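Local atomic coordinates of DynF (Micromonospora chersina, PDB entry 6UBL), a protein that is of unknown function but belongs to the dynemicin enediyne biosynthetic pathway and holds a palmitic acid in its beta barrel, consistent with binding a long, largely apolar ligand. Residues A[45-50]-A[55-60]. Residues are numbered along the deposited sequence; the frame is centred on the assembly and turned at random.
Sequences IDTFAV and EYTVAF
D46 and F60 meet because each swings its CG anti to its own carbonyl carbon (chi1 -55° and -68°), which lays the carboxylate of D46 against the CD1-CE1 side of the ring, the two planes 27° apart; D46 OD2 lies 3.4 Å from F60 CE1. The other carboxylate oxygen, OD1, is hydrogen-bonded to S44 OG. With an alanine in place of D46, S44 OG is likely to lose this partner and the F60 ring to gain freedom to shift. F48 comes at F60 from the opposite direction, CZ to CZ at 4.2 Å, and has V58 CG2 at its ring edge. Segments 45-50 and 55-60 lie on the two arms of a beta hairpin in the barrel wall, with D46, F48, Y56 and V58 on one face; the D46 side chain lies about 5 Å from the bound palmitic acid. Two antiparallel hydrogen-bonded pairs tie the backbones: D46 N bonds V58 O at 2.9 Å and F48 N bonds Y56 O at 2.8 Å, each with its return bond. On the other face, T47 OG1 and T57 OG1 share a hydrogen bond of 3.2 Å, while I45 CG2 packs tightly against T57 CG2 at 3.5 Å. A49 packs on F118 of the second subunit.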
loop_
_atom_site.group_PDB
_atom_site.type_symbol
_atom_site.label_atom_id
_atom_site.label_comp_id
_atom_site.label_asym_id
_atom_site.label_seq_id
_atom_site.Cartn_x
_atom_site.Cartn_y
_atom_site.Cartn_z
ATOM N N ILE A 45 12.220 -13.252 5.747
ATOM C CA ILE A 45 11.750 -14.458 5.077
ATOM C C ILE A 45 10.617 -14.009 4.164
ATOM O O ILE A 45 9.656 -13.385 4.631
ATOM C CB ILE A 45 11.253 -15.527 6.064
ATOM C CG1 ILE A 45 12.408 -16.009 6.941
ATOM C CG2 ILE A 45 10.646 -16.705 5.303
ATOM C CD1 ILE A 45 11.973 -16.812 8.141
ATOM N N ASP A 46 10.762 -14.264 2.866
ATOM C CA ASP A 46 9.837 -13.782 1.854
ATOM C C ASP A 46 9.262 -14.975 1.105
ATOM O O ASP A 46 10.000 -15.884 0.722
ATOM C CB ASP A 46 10.531 -12.937 0.785
ATOM C CG ASP A 46 11.327 -11.775 1.339
ATOM O OD1 ASP A 46 11.590 -11.707 2.556
ATOM O OD2 ASP A 46 11.736 -10.924 0.513
ATOM N N THR A 47 7.964 -14.956 0.832
ATOM C CA THR A 47 7.336 -15.995 0.023
ATOM C C THR A 47 6.828 -15.421 -1.294
ATOM O O THR A 47 6.138 -14.391 -1.309
ATOM C CB THR A 47 6.193 -16.672 0.779
ATOM O OG1 THR A 47 6.721 -17.307 1.957
ATOM C CG2 THR A 47 5.525 -17.712 -0.105
ATOM N N PHE A 48 7.155 -16.101 -2.395
ATOM C CA PHE A 48 6.818 -15.650 -3.741
ATOM C C PHE A 48 5.955 -16.707 -4.417
ATOM O O PHE A 48 6.303 -17.897 -4.401
ATOM C CB PHE A 48 8.056 -15.465 -4.628
ATOM C CG PHE A 48 9.078 -14.516 -4.075
ATOM C CD1 PHE A 48 9.013 -13.157 -4.329
ATOM C CD2 PHE A 48 10.135 -15.003 -3.314
ATOM C CE1 PHE A 48 9.964 -12.292 -3.822
ATOM C CE2 PHE A 48 11.082 -14.145 -2.806
ATOM C CZ PHE A 48 11.004 -12.789 -3.058
ATOM N N ALA A 49 4.847 -16.281 -5.023
ATOM C CA ALA A 49 4.005 -17.161 -5.821
ATOM C C ALA A 49 4.198 -16.834 -7.298
ATOM O O ALA A 49 4.074 -15.668 -7.707
ATOM C CB ALA A 49 2.531 -16.997 -5.448
ATOM N N VAL A 50 4.533 -17.852 -8.088
ATOM C CA VAL A 50 4.635 -17.722 -9.535
ATOM C C VAL A 50 3.442 -18.452 -10.152
ATOM O O VAL A 50 3.342 -19.683 -10.031
ATOM C CB VAL A 50 5.957 -18.276 -10.076
ATOM C CG1 VAL A 50 6.012 -18.093 -11.592
ATOM C CG2 VAL A 50 7.134 -17.589 -9.408
ATOM N N GLU A 55 5.289 -21.928 -5.514
ATOM C CA GLU A 55 5.412 -20.957 -4.436
ATOM C C GLU A 55 6.689 -21.283 -3.678
ATOM O O GLU A 55 6.998 -22.450 -3.438
ATOM C CB GLU A 55 4.181 -20.958 -3.500
ATOM C CG GLU A 55 4.063 -19.702 -2.602
ATOM C CD GLU A 55 2.622 -19.303 -2.281
ATOM O OE1 GLU A 55 2.415 -18.190 -1.753
ATOM O OE2 GLU A 55 1.698 -20.092 -2.558
ATOM N N TYR A 56 7.440 -20.245 -3.332
ATOM C CA TYR A 56 8.799 -20.394 -2.837
ATOM C C TYR A 56 9.035 -19.489 -1.645
ATOM O O TYR A 56 8.632 -18.325 -1.651
ATOM C CB TYR A 56 9.780 -20.022 -3.947
ATOM C CG TYR A 56 9.485 -20.739 -5.243
ATOM C CD1 TYR A 56 9.845 -22.063 -5.404
ATOM C CD2 TYR A 56 8.835 -20.099 -6.291
ATOM C CE1 TYR A 56 9.578 -22.740 -6.570
ATOM C CE2 TYR A 56 8.561 -20.768 -7.472
ATOM C CZ TYR A 56 8.936 -22.090 -7.603
ATOM O OH TYR A 56 8.675 -22.771 -8.771
ATOM N N THR A 57 9.681 -20.033 -0.623
ATOM C CA THR A 57 10.011 -19.284 0.576
ATOM C C THR A 57 11.524 -19.120 0.634
ATOM O O THR A 57 12.263 -20.117 0.594
ATOM C CB THR A 57 9.503 -20.015 1.815
ATOM O OG1 THR A 57 8.077 -20.156 1.728
ATOM C CG2 THR A 57 9.843 -19.212 3.057
ATOM N N VAL A 58 11.981 -17.869 0.745
ATOM C CA VAL A 58 13.400 -17.553 0.652
ATOM C C VAL A 58 13.800 -16.697 1.840
ATOM O O VAL A 58 13.122 -15.710 2.162
ATOM C CB VAL A 58 13.748 -16.830 -0.658
ATOM C CG1 VAL A 58 15.251 -16.585 -0.750
ATOM C CG2 VAL A 58 13.258 -17.625 -1.854
ATOM N N ALA A 59 14.919 -17.059 2.467
ATOM C CA ALA A 59 15.477 -16.295 3.572
ATOM C C ALA A 59 16.518 -15.320 3.041
ATOM O O ALA A 59 17.357 -15.678 2.205
ATOM C CB ALA A 59 16.142 -17.246 4.569
ATOM N N PHE A 60 16.480 -14.098 3.561
ATOM C CA PHE A 60 17.371 -13.032 3.138
ATOM C C PHE A 60 18.115 -12.448 4.332
ATOM O O PHE A 60 17.605 -12.432 5.454
ATOM C CB PHE A 60 16.584 -11.883 2.499
ATOM C CG PHE A 60 15.946 -12.222 1.192
ATOM C CD1 PHE A 60 14.764 -12.940 1.143
ATOM C CD2 PHE A 60 16.517 -11.801 0.005
ATOM C CE1 PHE A 60 14.171 -13.242 -0.067
ATOM C CE2 PHE A 60 15.935 -12.105 -1.207
ATOM C CZ PHE A 60 14.758 -12.824 -1.246
#